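Local coordinates for protein cytosine deaminase (Klebsiella pneumoniae, PDB 4R85) that probably catalyses the hydrolytic deamination of cytosine and 5-methylcytosine at an iron(II) site within an amidohydrolase barrel, at residues 109-113 with 370-374; 207-213 with 238-244; 225-229 with 259-265. All blocks are in the same frame, centred on the assembly; numbering follows the deposited sequence.

Interaction 1 (109-113 with 370-374)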
loop_
_atom_site.group_PDB
_atom_site.type_symbol
_atom_site.label_atom_id
_atom_site.label_comp_id
_atom_site.label_asym_id
_atom_site.label_seq_id
_atom_site.Cartn_x
_atom_site.Cartn_y
_atom_site.Cartn_z
ATOM N N PHE A 109 -14.461 -2.851 -8.400
ATOM C CA PHE A 109 -13.972 -3.096 -7.054
ATOM C C PHE A 109 -15.037 -2.947 -5.954
ATOM O O PHE A 109 -14.711 -2.730 -4.786
ATOM C CB PHE A 109 -12.734 -2.240 -6.767
ATOM C CG PHE A 109 -11.500 -2.744 -7.446
ATOM C CD1 PHE A 109 -10.844 -3.870 -6.966
ATOM C CD2 PHE A 109 -11.000 -2.101 -8.577
ATOM C CE1 PHE A 109 -9.700 -4.350 -7.596
ATOM C CE2 PHE A 109 -9.858 -2.564 -9.207
ATOM C CZ PHE A 109 -9.202 -3.690 -8.712
ATOM N N GLY A 110 -16.308 -3.078 -6.336
ATOM C CA GLY A 110 -17.393 -3.159 -5.368
ATOM C C GLY A 110 -17.942 -1.849 -4.832
ATOM O O GLY A 110 -18.710 -1.842 -3.869
ATOM N N VAL A 111 -17.563 -0.736 -5.445
ATOM C CA VAL A 111 -18.038 0.565 -4.989
ATOM C C VAL A 111 -19.388 0.901 -5.606
ATOM O O VAL A 111 -19.521 0.899 -6.828
ATOM C CB VAL A 111 -17.051 1.682 -5.359
ATOM C CG1 VAL A 111 -17.642 3.027 -4.984
ATOM C CG2 VAL A 111 -15.719 1.456 -4.650
ATOM N N GLN A 112 -20.384 1.197 -4.769
ATOM C CA GLN A 112 -21.704 1.577 -5.276
ATOM C C GLN A 112 -22.128 2.981 -4.833
ATOM O O GLN A 112 -23.185 3.474 -5.222
ATOM C CB GLN A 112 -22.761 0.561 -4.849
ATOM C CG GLN A 112 -22.624 -0.822 -5.491
ATOM C CD GLN A 112 -23.843 -1.691 -5.232
ATOM O OE1 GLN A 112 -24.967 -1.191 -5.174
ATOM N NE2 GLN A 112 -23.625 -2.995 -5.052
ATOM N N HIS A 113 -21.312 3.594 -3.988
ATOM C CA HIS A 113 -21.572 4.939 -3.494
ATOM C C HIS A 113 -20.334 5.803 -3.688
ATOM O O HIS A 113 -19.232 5.439 -3.275
ATOM C CB HIS A 113 -21.993 4.897 -2.026
ATOM C CG HIS A 113 -23.274 4.162 -1.806
ATOM N ND1 HIS A 113 -24.505 4.729 -2.051
ATOM C CD2 HIS A 113 -23.516 2.891 -1.405
ATOM C CE1 HIS A 113 -25.454 3.847 -1.790
ATOM N NE2 HIS A 113 -24.881 2.721 -1.399
ATOM N N ALA A 370 -31.330 -3.885 -1.410
ATOM C CA ALA A 370 -30.500 -5.058 -1.647
ATOM C C ALA A 370 -29.243 -4.683 -2.430
ATOM O O ALA A 370 -29.090 -5.048 -3.599
ATOM C CB ALA A 370 -31.295 -6.134 -2.377
ATOM N N ASN A 371 -28.360 -3.933 -1.773
ATOM C CA ASN A 371 -27.065 -3.575 -2.316
ATOM C C ASN A 371 -26.010 -4.206 -1.428
ATOM O O ASN A 371 -25.891 -3.840 -0.259
ATOM C CB ASN A 371 -26.873 -2.056 -2.296
ATOM C CG ASN A 371 -27.964 -1.309 -3.043
ATOM O OD1 ASN A 371 -28.654 -1.873 -3.892
ATOM N ND2 ASN A 371 -28.119 -0.026 -2.735
ATOM N N LEU A 372 -25.250 -5.149 -1.973
ATOM C CA LEU A 372 -24.257 -5.858 -1.180
ATOM C C LEU A 372 -23.207 -6.573 -2.029
ATOM O O LEU A 372 -23.389 -6.774 -3.238
ATOM C CB LEU A 372 -24.941 -6.862 -0.241
ATOM C CG LEU A 372 -25.574 -8.107 -0.872
ATOM C CD1 LEU A 372 -25.708 -9.210 0.162
ATOM C CD2 LEU A 372 -26.934 -7.798 -1.475
ATOM N N LEU A 373 -22.113 -6.956 -1.377
ATOM C CA LEU A 373 -21.017 -7.655 -2.023
ATOM C C LEU A 373 -20.737 -8.966 -1.321
ATOM O O LEU A 373 -21.015 -9.123 -0.126
ATOM C CB LEU A 373 -19.732 -6.823 -1.964
ATOM C CG LEU A 373 -19.767 -5.349 -2.358
ATOM C CD1 LEU A 373 -18.393 -4.736 -2.146
ATOM C CD2 LEU A 373 -20.224 -5.174 -3.801
ATOM N N ILE A 374 -20.183 -9.908 -2.065
ATOM C CA ILE A 374 -19.571 -11.078 -1.458
ATOM C C ILE A 374 -18.063 -10.971 -1.683
ATOM O O ILE A 374 -17.607 -10.914 -2.822
ATOM C CB ILE A 374 -20.119 -12.381 -2.053
ATOM C CG1 ILE A 374 -21.616 -12.516 -1.742
ATOM C CG2 ILE A 374 -19.341 -13.581 -1.511
ATOM C CD1 ILE A 374 -22.280 -13.671 -2.431
HETATM O O HOH W 1 -26.590 0.911 -0.367
#
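Gly110 lies across from Leu373 and Gln112 across from Asn371 where two strands begin on courses 148° apart, and a separation of 6.7 Å between Gly110 CA and Leu373 CA keeps the backbones too far apart to pair, so side chains bridge the gap. Leu373 supplies the apolar end. Its CD1 rests 3.4 Å from Gly110 O, while its other methyl, CD2, comes within 3.8 Å of Gly110 CA, so the branched tip lies against bare main chain. Gly110, with positive phi (84°), is the C-prime residue of the Schellman motif that ends helix 92-108, and having no side chain it leaves room for the leucine.

The other end is polar. Gln112 holds CG beside its backbone N (chi1 -68°) and extends beyond it, which carries its amide over to Asn371, where OE1 lies 3.6 Å from Asn371 CB. The two amides do not pair with each other; both are held from outside: Gln112 NE2 by Ile394 O, Gln112 OE1 by Arg395 NH1, and Asn371 OD1 by the backbone N of His396. A water makes a further connection: it sits 2.7 Å from His113 NE2, in the plane of the ring at its edge, and accepts a hydrogen bond of 3.0 Å from Asn371 ND2.

This is packing across an intervening strand. Strand 47-57 stands between 111-119, its parallel neighbour in the amidohydrolase barrel sheet, and the antiparallel 372-375, which leads on to 390-395; Phe52 touches both Val111 and Leu373, and Pro51 both Gln112 and Asn371.

Interaction 2 (207-213 with 238-244); sequences DVHCDEI and TASHTCA. With FE2 (Fe (II) ion), chain H; 17E (5-methylcytosine), chain G.
His209, the last residue of its strand, and His241, just past the end of the neighbouring parallel strand, point the same way and share one iron(II) ion, bound by His209 NE2 (2.4 Å) and His241 NE2 (2.5 Å). Both sit at the C-terminal strand ends of the beta-alpha-beta unit 205-209, 220-231, 237-240, whose strands are tightly knit: Ser240 N gives a 2.8 Å bond to Val208 O, and Cys210 N a 2.9 Å bond to Ser240 O. On the face that carries His209, Ser240 OG donates to the syn lone pair of Asp207 OD2 at 2.6 Å. Asp207 OD1 pairs with Arg115, and Ser240 OG also bonds ND1 of His56, a further iron ligand.

Past the strand ends the grip slackens. Asp211 N makes only a weak bond to His241 O, although Ala244 N still reaches Asp211 O at 3.0 Å, and Ile213, partly exposed, turns its CB away from 238-244.

Glu212, extended from CG anti to the backbone N (chi1 -167°), lays its carboxylate over one face of the His241 ring, the planes 10° apart. OE1 accepts from N4 of 5-methylcytosine at 2.8 Å, and OE2 lies 2.8 Å from its N3. With His56, His58 and Asp308 completing the metal site, the contact helps, with Gln151 and Asp308, to present the base's amino-bearing edge to the iron, consistent with metal-assisted hydrolysis at C4, which bears N4.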
loop_
_atom_site.group_PDB
_atom_site.type_symbol
_atom_site.label_atom_id
_atom_site.label_comp_id
_atom_site.label_asym_id
_atom_site.label_seq_id
_atom_site.Cartn_x
_atom_site.Cartn_y
_atom_site.Cartn_z
ATOM N N ASP A 207 -18.806 19.505 2.236
ATOM C CA ASP A 207 -17.570 18.721 2.281
ATOM C C ASP A 207 -16.410 19.585 1.800
ATOM O O ASP A 207 -16.301 19.866 0.612
ATOM C CB ASP A 207 -17.677 17.480 1.402
ATOM C CG ASP A 207 -16.587 16.463 1.685
ATOM O OD1 ASP A 207 -16.878 15.244 1.612
ATOM O OD2 ASP A 207 -15.444 16.867 1.984
ATOM N N VAL A 208 -15.544 19.980 2.729
ATOM C CA VAL A 208 -14.543 21.008 2.478
ATOM C C VAL A 208 -13.126 20.435 2.478
ATOM O O VAL A 208 -12.771 19.649 3.362
ATOM C CB VAL A 208 -14.642 22.114 3.561
ATOM C CG1 VAL A 208 -13.466 23.072 3.476
ATOM C CG2 VAL A 208 -15.964 22.868 3.436
ATOM N N HIS A 209 -12.328 20.834 1.486
ATOM C CA HIS A 209 -10.881 20.579 1.480
ATOM C C HIS A 209 -10.286 21.502 2.524
ATOM O O HIS A 209 -10.100 22.687 2.291
ATOM C CB HIS A 209 -10.277 20.890 0.109
ATOM C CG HIS A 209 -10.452 19.787 -0.884
ATOM N ND1 HIS A 209 -11.687 19.392 -1.347
ATOM C CD2 HIS A 209 -9.546 18.986 -1.491
ATOM C CE1 HIS A 209 -11.538 18.394 -2.200
ATOM N NE2 HIS A 209 -10.247 18.131 -2.305
ATOM N N CYS A 210 -10.006 20.969 3.695
ATOM C CA CYS A 210 -9.916 21.864 4.830
ATOM C C CYS A 210 -8.533 22.460 5.109
ATOM O O CYS A 210 -8.348 23.669 5.048
ATOM C CB CYS A 210 -10.519 21.202 6.065
ATOM S SG CYS A 210 -10.844 22.419 7.288
ATOM N N ASP A 211 -7.568 21.625 5.429
ATOM C CA ASP A 211 -6.229 22.133 5.699
ATOM C C ASP A 211 -5.220 21.193 5.044
ATOM O O ASP A 211 -4.454 20.504 5.727
ATOM C CB ASP A 211 -5.992 22.231 7.220
ATOM C CG ASP A 211 -6.831 23.336 7.886
ATOM O OD1 ASP A 211 -7.735 23.011 8.689
ATOM O OD2 ASP A 211 -6.576 24.538 7.618
ATOM N N GLU A 212 -5.235 21.151 3.712
ATOM C CA GLU A 212 -4.426 20.183 2.975
ATOM C C GLU A 212 -3.032 20.747 2.762
ATOM O O GLU A 212 -2.618 21.038 1.636
ATOM C CB GLU A 212 -5.087 19.797 1.641
ATOM C CG GLU A 212 -4.429 18.557 0.992
ATOM C CD GLU A 212 -5.023 18.152 -0.352
ATOM O OE1 GLU A 212 -4.620 17.081 -0.864
ATOM O OE2 GLU A 212 -5.873 18.887 -0.902
ATOM N N ILE A 213 -2.314 20.934 3.859
ATOM C CA ILE A 213 -1.024 21.611 3.822
ATOM C C ILE A 213 -0.314 21.246 5.114
ATOM O O ILE A 213 -0.970 20.884 6.088
ATOM C CB ILE A 213 -1.214 23.145 3.681
ATOM C CG1 ILE A 213 0.113 23.854 3.395
ATOM C CG2 ILE A 213 -1.905 23.728 4.904
ATOM C CD1 ILE A 213 -0.065 25.343 3.065
ATOM N N THR A 238 -18.624 17.494 6.387
ATOM C CA THR A 238 -17.399 16.703 6.378
ATOM C C THR A 238 -16.193 17.607 6.165
ATOM O O THR A 238 -16.246 18.553 5.368
ATOM C CB THR A 238 -17.430 15.607 5.286
ATOM O OG1 THR A 238 -18.509 14.697 5.546
ATOM C CG2 THR A 238 -16.117 14.823 5.267
ATOM N N ALA A 239 -15.116 17.325 6.898
ATOM C CA ALA A 239 -13.824 17.949 6.647
ATOM C C ALA A 239 -12.917 16.927 5.970
ATOM O O ALA A 239 -12.618 15.871 6.545
ATOM C CB ALA A 239 -13.202 18.434 7.965
ATOM N N SER A 240 -12.478 17.230 4.751
ATOM C CA SER A 240 -11.586 16.339 4.025
ATOM C C SER A 240 -10.167 16.881 4.104
ATOM O O SER A 240 -9.979 18.086 4.210
ATOM C CB SER A 240 -12.016 16.231 2.558
ATOM O OG SER A 240 -13.238 15.513 2.413
ATOM N N HIS A 241 -9.175 15.992 4.083
ATOM C CA HIS A 241 -7.765 16.413 3.993
ATOM C C HIS A 241 -7.364 17.370 5.094
ATOM O O HIS A 241 -6.856 18.460 4.813
ATOM C CB HIS A 241 -7.478 17.200 2.714
ATOM C CG HIS A 241 -7.682 16.447 1.443
ATOM N ND1 HIS A 241 -6.881 15.393 1.062
ATOM C CD2 HIS A 241 -8.549 16.650 0.425
ATOM C CE1 HIS A 241 -7.262 14.961 -0.128
ATOM N NE2 HIS A 241 -8.276 15.704 -0.533
ATOM N N THR A 242 -7.586 16.997 6.336
ATOM C CA THR A 242 -7.130 17.828 7.436
ATOM C C THR A 242 -5.670 17.506 7.725
ATOM O O THR A 242 -5.311 17.231 8.861
ATOM C CB THR A 242 -8.021 17.606 8.679
ATOM O OG1 THR A 242 -8.128 16.202 8.963
ATOM C CG2 THR A 242 -9.419 18.148 8.396
ATOM N N CYS A 243 -4.827 17.546 6.681
ATOM C CA CYS A 243 -3.422 17.152 6.798
ATOM C C CYS A 243 -2.658 17.950 7.859
ATOM O O CYS A 243 -1.799 17.406 8.562
ATOM C CB CYS A 243 -2.716 17.291 5.450
ATOM S SG CYS A 243 -3.510 16.324 4.140
ATOM N N ALA A 244 -2.957 19.241 7.957
ATOM C CA ALA A 244 -2.299 20.087 8.957
ATOM C C ALA A 244 -2.467 19.553 10.387
ATOM O O ALA A 244 -1.605 19.773 11.238
ATOM C CB ALA A 244 -2.808 21.525 8.855
HETATM FE FE FE2 H . -9.483 15.946 -2.716
HETATM N N1 17E G . -7.238 19.505 -5.647
HETATM C C2 17E G . -6.898 19.710 -4.374
HETATM O O2 17E G . -6.938 20.981 -3.862
HETATM N N3 17E G . -6.520 18.703 -3.579
HETATM C C4 17E G . -6.467 17.447 -4.052
HETATM N N4 17E G . -6.061 16.380 -3.194
HETATM C C5 17E G . -6.817 17.183 -5.378
HETATM C C6 17E G . -7.209 18.261 -6.167
HETATM C CM5 17E G . -6.767 15.790 -5.920
#

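Interaction 3 (225-229 with 259-265)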
loop_
_atom_site.group_PDB
_atom_site.type_symbol
_atom_site.label_atom_id
_atom_site.label_comp_id
_atom_site.label_asym_id
_atom_site.label_seq_id
_atom_site.Cartn_x
_atom_site.Cartn_y
_atom_site.Cartn_z
ATOM N N ALA A 225 -15.761 23.612 12.034
ATOM C CA ALA A 225 -16.417 22.826 13.084
ATOM C C ALA A 225 -17.294 23.726 13.948
ATOM O O ALA A 225 -18.406 23.341 14.332
ATOM C CB ALA A 225 -15.378 22.085 13.938
ATOM N N GLU A 226 -16.815 24.932 14.248
ATOM C CA GLU A 226 -17.638 25.838 15.051
ATOM C C GLU A 226 -18.909 26.288 14.317
ATOM O O GLU A 226 -19.979 26.354 14.915
ATOM C CB GLU A 226 -16.827 27.029 15.583
ATOM C CG GLU A 226 -17.643 28.103 16.339
ATOM C CD GLU A 226 -18.278 27.628 17.658
ATOM O OE1 GLU A 226 -18.140 26.447 18.039
ATOM O OE2 GLU A 226 -18.923 28.463 18.326
ATOM N N GLU A 227 -18.801 26.594 13.025
ATOM C CA GLU A 227 -19.994 26.951 12.269
ATOM C C GLU A 227 -20.978 25.791 12.243
ATOM O O GLU A 227 -22.183 25.983 12.394
ATOM C CB GLU A 227 -19.620 27.373 10.842
ATOM C CG GLU A 227 -18.927 28.738 10.812
ATOM C CD GLU A 227 -19.732 29.788 11.579
ATOM O OE1 GLU A 227 -19.160 30.446 12.483
ATOM O OE2 GLU A 227 -20.941 29.947 11.286
ATOM N N ALA A 228 -20.465 24.583 12.036
ATOM C CA ALA A 228 -21.326 23.415 12.010
ATOM C C ALA A 228 -22.040 23.236 13.355
ATOM O O ALA A 228 -23.232 22.910 13.393
ATOM C CB ALA A 228 -20.519 22.184 11.670
ATOM N N ARG A 229 -21.313 23.454 14.451
ATOM C CA ARG A 229 -21.871 23.261 15.801
ATOM C C ARG A 229 -22.970 24.286 16.085
ATOM O O ARG A 229 -24.071 23.936 16.505
ATOM C CB ARG A 229 -20.773 23.365 16.874
ATOM C CG ARG A 229 -21.270 23.031 18.299
ATOM C CD ARG A 229 -20.307 23.519 19.390
ATOM N NE ARG A 229 -20.220 24.977 19.404
ATOM C CZ ARG A 229 -21.057 25.775 20.063
ATOM N NH1 ARG A 229 -22.045 25.254 20.781
ATOM N NH2 ARG A 229 -20.903 27.096 20.009
ATOM N N LEU A 259 -14.076 20.541 20.618
ATOM C CA LEU A 259 -14.959 21.142 19.623
ATOM C C LEU A 259 -15.300 20.120 18.543
ATOM O O LEU A 259 -16.446 20.029 18.102
ATOM C CB LEU A 259 -14.269 22.344 18.960
ATOM C CG LEU A 259 -14.968 22.914 17.719
ATOM C CD1 LEU A 259 -16.419 23.295 18.028
ATOM C CD2 LEU A 259 -14.191 24.122 17.179
ATOM N N LEU A 260 -14.301 19.354 18.106
ATOM C CA LEU A 260 -14.521 18.419 17.007
ATOM C C LEU A 260 -15.595 17.411 17.393
ATOM O O LEU A 260 -16.501 17.134 16.605
ATOM C CB LEU A 260 -13.228 17.710 16.601
ATOM C CG LEU A 260 -12.111 18.578 16.015
ATOM C CD1 LEU A 260 -10.975 17.703 15.482
ATOM C CD2 LEU A 260 -12.646 19.488 14.890
ATOM N N LYS A 261 -15.501 16.892 18.618
ATOM C CA LYS A 261 -16.507 15.978 19.150
ATOM C C LYS A 261 -17.885 16.630 19.257
ATOM O O LYS A 261 -18.887 16.049 18.835
ATOM C CB LYS A 261 -16.086 15.458 20.527
ATOM C CG LYS A 261 -17.053 14.436 21.108
ATOM C CD LYS A 261 -17.206 13.257 20.156
ATOM C CE LYS A 261 -18.019 12.128 20.770
ATOM N NZ LYS A 261 -18.357 11.109 19.738
ATOM N N ALA A 262 -17.933 17.828 19.834
ATOM C CA ALA A 262 -19.198 18.525 20.046
ATOM C C ALA A 262 -19.865 18.895 18.717
ATOM O O ALA A 262 -21.092 18.922 18.620
ATOM C CB ALA A 262 -18.981 19.767 20.893
ATOM N N SER A 263 -19.059 19.160 17.691
ATOM C CA SER A 263 -19.596 19.629 16.409
ATOM C C SER A 263 -20.327 18.524 15.648
ATOM O O SER A 263 -21.273 18.786 14.896
ATOM C CB SER A 263 -18.477 20.190 15.534
ATOM O OG SER A 263 -17.694 19.135 14.992
ATOM N N GLY A 264 -19.873 17.291 15.831
ATOM C CA GLY A 264 -20.488 16.145 15.187
ATOM C C GLY A 264 -20.103 15.967 13.727
ATOM O O GLY A 264 -20.681 15.118 13.050
ATOM N N ILE A 265 -19.126 16.736 13.240
ATOM C CA ILE A 265 -18.726 16.621 11.831
ATOM C C ILE A 265 -17.948 15.340 11.524
ATOM O O ILE A 265 -17.427 14.685 12.433
ATOM C CB ILE A 265 -17.915 17.844 11.329
ATOM C CG1 ILE A 265 -16.494 17.855 11.906
ATOM C CG2 ILE A 265 -18.663 19.142 11.613
ATOM C CD1 ILE A 265 -15.601 18.950 11.308
#
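Arg229 runs along the end of the neighbouring helix, and its atoms meet a different partner at each step. CB sits 3.9 Å from Ser263 CA. CG passes the main chain at Ala262 O, 4.1 Å away, and CD touches the methyl CD1 of Leu259, also at 4.1 Å. There the chain bends (chi3 65°) and turns back to its own helix: NE bonds Glu226 OE1 at 2.9 Å and NH2 bonds Glu226 OE2 at 2.9 Å. The carboxylate is thus gripped side-on, its two oxygens almost within the guanidinium plane, in a salt bridge between residues three apart on the helix. Leu259 crosses both side chains at about a right angle, with its CD1 at the edge of the guanidinium, near its plane.

The pair illustrates how successive outer helices of a beta/alpha barrel pack. Helices 220-231 and 250-263 each lead from one strand of the barrel sheet to the next, and here the axes of 225-229 and 259-263 run in broadly the same direction, 33° apart, and approach to 8.8 Å. Small residues at the interface, Ala225 and Ser263, are consistent with that spacing. Ala225 CB inserts among Leu259, Leu260 and Ile265, lying 3.9 Å from Leu259 CG, while Ser263 CB presses on the carbonyl oxygen of Ala225.

Towards the core the surface is apolar, Ala228 CB meeting Ile265 CG2 at 3.6 Å. Ser263 OG donates to Leu260 O and, in an ST turn, accepts from Ile265 N, as the chain leaves the helix through Gly264. Ile265 then turns inward, where its side chain also touches Val237 of strand 237-240.

From the N terminus, the chain enters interaction 1 at 109-113 and completes it only at 370-374, a loop of 256 intervening residues that holds both other contacts. Within it, 207-213 opens interaction 2 and 225-229 opens interaction 3; 238-244 closes interaction 2 and 259-265 closes interaction 3, so these two loops cross. They are overlapping beta-alpha steps of one barrel wall, linking adjacent strands on the inside and adjacent helices outside, and they touch where Ala239 CB meets Ile265 CD1 at 4.1 Å. Interaction 1 lies on the opposite side of the chain's centre, about 27 Å from interaction 2 between centres, and joins the barrel to the strands that follow it.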